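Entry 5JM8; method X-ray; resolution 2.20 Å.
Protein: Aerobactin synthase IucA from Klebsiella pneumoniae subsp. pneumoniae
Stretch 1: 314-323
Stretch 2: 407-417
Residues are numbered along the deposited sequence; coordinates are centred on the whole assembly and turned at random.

Stretch 1, residues 314-323: TLQARFPTFR
Stretch 2 407-417: HQVLKPLFTAE

In this contact of aerobactin synthase IucA, residues 314-318 finish a helix begun earlier in the chain. Phe 319 leaves helical geometry (phi/psi -128/80) and opens a type I turn through Pro 320 (-67/-25) and Thr 321 (-87/-5) to Phe 322, whose N bonds Phe 319 O at 3.2 Å; Phe 322 (-96/125) and Arg 323 (-125/152) then start a strand. Pro 320, with its phi held near -67°, suits the second position of such a turn. Stretch 2 is helical throughout, with a wider pi-type turn at 407-410 and a kink at Pro 412, whose ring nitrogen has no hydrogen to give the preceding turn. The register runs antiparallel: CA of Leu 315 lies 7.4 Å from CA of Ala 416, and CA of Phe 319 lies 6.5 Å from CA of Pro 412.

Pro 412 is the hub, touched by two aromatic rings. Its CA sits 3.9 Å from the centroid of the Phe 319 ring (chi1 m, chi2 -83°), 9° off the normal, and its CB 4.2 Å from that of Phe 322 (chi1 t, chi2 59°), 26° off: CH-pi contacts for which a compact proline, with its CA-H polarised by the neighbouring nitrogen and carbonyl, is well suited. Thr 415 CG2 meets the Phe 319 edge, 3.7 Å from CE2, and also covers one face of the guanidinium of Arg 318, whose side chain is extended with chi1 to chi3 all t, 3.5 Å from NH1. Thr 415 (chi1 m) spends its hydroxyl within its own helix, OG1 to Lys 411 O at 2.8 Å, leaving its methyl for packing.

Leu 315 (t, p) brings CD2 to 4.3 Å from Ala 416 CB, the small alanine suiting close helix approach. At the other end, Thr 321 (chi1 p) donates from OG1 to Gln 408 OE1 at 2.8 Å; Gln 408 (m, m, chi3 -15°) points its CB sideways, but its long side chain reaches across.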

# COMPACT_ATOMS: atom_id res chain seq x y z
N THR A 314 -2.00 -32.44 -15.68
CA THR A 314 -1.46 -33.45 -14.78
C THR A 314 -0.09 -33.01 -14.26
O THR A 314 0.21 -33.15 -13.07
CB THR A 314 -1.32 -34.81 -15.48
OG1 THR A 314 -2.60 -35.22 -15.99
CG2 THR A 314 -0.79 -35.87 -14.52
N LEU A 315 0.72 -32.47 -15.17
CA LEU A 315 2.06 -32.00 -14.82
C LEU A 315 1.97 -30.85 -13.83
O LEU A 315 2.71 -30.80 -12.85
CB LEU A 315 2.82 -31.58 -16.07
CG LEU A 315 4.18 -30.89 -15.86
CD1 LEU A 315 5.19 -31.84 -15.24
CD2 LEU A 315 4.70 -30.33 -17.17
N GLN A 316 1.06 -29.92 -14.09
CA GLN A 316 0.89 -28.74 -13.24
C GLN A 316 0.42 -29.13 -11.85
O GLN A 316 0.78 -28.50 -10.86
CB GLN A 316 -0.11 -27.76 -13.87
CG GLN A 316 -0.32 -26.48 -13.07
CD GLN A 316 0.95 -25.64 -12.95
OE1 GLN A 316 1.26 -24.83 -13.82
NE2 GLN A 316 1.68 -25.83 -11.86
N ALA A 317 -0.40 -30.18 -11.78
CA ALA A 317 -0.93 -30.65 -10.51
C ALA A 317 0.16 -31.26 -9.65
O ALA A 317 0.16 -31.11 -8.42
CB ALA A 317 -2.04 -31.67 -10.75
N ARG A 318 1.10 -31.94 -10.30
CA ARG A 318 2.19 -32.62 -9.61
C ARG A 318 3.20 -31.62 -9.06
O ARG A 318 3.86 -31.87 -8.05
CB ARG A 318 2.87 -33.59 -10.57
CG ARG A 318 4.01 -34.39 -9.97
CD ARG A 318 4.60 -35.33 -11.01
NE ARG A 318 5.76 -36.06 -10.53
CZ ARG A 318 6.43 -36.96 -11.25
NH1 ARG A 318 6.05 -37.24 -12.49
NH2 ARG A 318 7.48 -37.58 -10.73
N PHE A 319 3.32 -30.48 -9.75
CA PHE A 319 4.18 -29.39 -9.32
C PHE A 319 3.39 -28.09 -9.28
O PHE A 319 3.46 -27.28 -10.21
CB PHE A 319 5.38 -29.24 -10.25
CG PHE A 319 6.22 -30.48 -10.36
CD1 PHE A 319 7.20 -30.76 -9.42
CD2 PHE A 319 6.04 -31.37 -11.41
CE1 PHE A 319 7.97 -31.90 -9.51
CE2 PHE A 319 6.81 -32.51 -11.51
CZ PHE A 319 7.78 -32.77 -10.56
N PRO A 320 2.61 -27.87 -8.20
CA PRO A 320 1.76 -26.69 -8.11
C PRO A 320 2.53 -25.37 -8.01
O PRO A 320 2.00 -24.32 -8.38
CB PRO A 320 0.95 -26.94 -6.84
CG PRO A 320 1.81 -27.83 -6.02
CD PRO A 320 2.50 -28.72 -7.01
N THR A 321 3.76 -25.42 -7.52
CA THR A 321 4.57 -24.22 -7.34
C THR A 321 5.35 -23.86 -8.60
O THR A 321 6.02 -22.83 -8.65
CB THR A 321 5.56 -24.38 -6.18
OG1 THR A 321 6.43 -25.48 -6.45
CG2 THR A 321 4.82 -24.63 -4.88
N PHE A 322 5.27 -24.73 -9.61
CA PHE A 322 5.94 -24.49 -10.88
C PHE A 322 4.98 -23.86 -11.89
O PHE A 322 3.90 -24.40 -12.14
CB PHE A 322 6.50 -25.80 -11.44
CG PHE A 322 6.93 -25.71 -12.88
CD1 PHE A 322 7.89 -24.81 -13.28
CD2 PHE A 322 6.36 -26.54 -13.84
CE1 PHE A 322 8.29 -24.72 -14.60
CE2 PHE A 322 6.75 -26.46 -15.16
CZ PHE A 322 7.72 -25.55 -15.54
N ARG A 323 5.37 -22.72 -12.45
CA ARG A 323 4.60 -22.07 -13.50
C ARG A 323 5.45 -21.83 -14.74
O ARG A 323 6.66 -21.68 -14.66
CB ARG A 323 4.02 -20.73 -13.03
CG ARG A 323 3.08 -20.80 -11.83
CD ARG A 323 1.87 -21.68 -12.08
NE ARG A 323 0.99 -21.19 -13.14
CZ ARG A 323 0.05 -20.27 -12.98
NH1 ARG A 323 -0.14 -19.70 -11.80
NH2 ARG A 323 -0.71 -19.90 -14.01
N HIS A 407 14.80 -28.69 -5.26
CA HIS A 407 13.44 -29.20 -5.19
C HIS A 407 12.44 -28.34 -5.96
O HIS A 407 11.50 -28.87 -6.56
CB HIS A 407 12.98 -29.30 -3.73
CG HIS A 407 13.61 -30.43 -2.97
ND1 HIS A 407 14.41 -30.23 -1.87
CD2 HIS A 407 13.55 -31.77 -3.15
CE1 HIS A 407 14.82 -31.40 -1.40
NE2 HIS A 407 14.31 -32.35 -2.16
N GLN A 408 12.63 -27.03 -5.93
CA GLN A 408 11.69 -26.10 -6.54
C GLN A 408 11.99 -25.80 -8.01
O GLN A 408 11.07 -25.57 -8.79
CB GLN A 408 11.66 -24.78 -5.76
CG GLN A 408 11.13 -24.90 -4.34
CD GLN A 408 9.70 -25.40 -4.29
OE1 GLN A 408 9.00 -25.41 -5.30
NE2 GLN A 408 9.27 -25.82 -3.11
N VAL A 409 13.27 -25.78 -8.37
CA VAL A 409 13.67 -25.43 -9.73
C VAL A 409 14.03 -26.66 -10.56
O VAL A 409 13.43 -26.90 -11.61
CB VAL A 409 14.86 -24.45 -9.73
CG1 VAL A 409 15.26 -24.08 -11.15
CG2 VAL A 409 14.51 -23.20 -8.94
N LEU A 410 15.02 -27.42 -10.11
CA LEU A 410 15.54 -28.52 -10.90
C LEU A 410 14.53 -29.66 -11.05
O LEU A 410 14.41 -30.26 -12.12
CB LEU A 410 16.84 -29.06 -10.29
CG LEU A 410 18.00 -28.06 -10.18
CD1 LEU A 410 19.22 -28.75 -9.60
CD2 LEU A 410 18.33 -27.45 -11.54
N LYS A 411 13.78 -29.94 -9.98
CA LYS A 411 12.88 -31.09 -9.99
C LYS A 411 11.80 -30.98 -11.07
O LYS A 411 11.65 -31.90 -11.88
CB LYS A 411 12.22 -31.26 -8.61
CG LYS A 411 11.49 -32.58 -8.44
CD LYS A 411 11.01 -32.76 -7.01
N PRO A 412 11.04 -29.87 -11.11
CA PRO A 412 10.02 -29.80 -12.16
C PRO A 412 10.58 -29.82 -13.58
O PRO A 412 9.93 -30.33 -14.48
CB PRO A 412 9.33 -28.46 -11.88
CG PRO A 412 10.27 -27.69 -11.02
CD PRO A 412 10.99 -28.71 -10.20
N LEU A 413 11.78 -29.28 -13.76
CA LEU A 413 12.36 -29.15 -15.10
C LEU A 413 12.92 -30.47 -15.63
O LEU A 413 12.74 -30.80 -16.80
CB LEU A 413 13.46 -28.09 -15.09
CG LEU A 413 12.97 -26.65 -14.89
CD1 LEU A 413 14.15 -25.72 -14.63
CD2 LEU A 413 12.17 -26.17 -16.09
N PHE A 414 13.61 -31.23 -14.77
CA PHE A 414 14.12 -32.54 -15.14
C PHE A 414 12.99 -33.55 -15.31
O PHE A 414 13.09 -34.48 -16.11
CB PHE A 414 15.11 -33.06 -14.10
CG PHE A 414 16.50 -32.51 -14.25
CD1 PHE A 414 17.34 -32.96 -15.25
CD2 PHE A 414 16.98 -31.56 -13.36
CE1 PHE A 414 18.62 -32.46 -15.38
CE2 PHE A 414 18.27 -31.06 -13.48
CZ PHE A 414 19.09 -31.51 -14.49
N THR A 415 11.92 -33.37 -14.54
CA THR A 415 10.77 -34.28 -14.58
C THR A 415 9.89 -34.01 -15.79
O THR A 415 9.32 -34.93 -16.38
CB THR A 415 9.91 -34.16 -13.30
OG1 THR A 415 10.70 -34.47 -12.15
CG2 THR A 415 8.73 -35.11 -13.36
N ALA A 416 9.77 -32.74 -16.16
CA ALA A 416 8.98 -32.35 -17.33
C ALA A 416 9.55 -32.97 -18.61
O ALA A 416 8.80 -33.35 -19.51
CB ALA A 416 8.93 -30.84 -17.46
N GLU A 417 10.87 -33.06 -18.68
CA GLU A 417 11.54 -33.69 -19.82
C GLU A 417 11.45 -35.21 -19.76
O GLU A 417 11.13 -35.86 -20.75
CB GLU A 417 13.01 -33.26 -19.88
CG GLU A 417 13.80 -33.86 -21.05
CD GLU A 417 14.23 -35.30 -20.81
OE1 GLU A 417 14.69 -35.61 -19.69
OE2 GLU A 417 14.08 -36.13 -21.73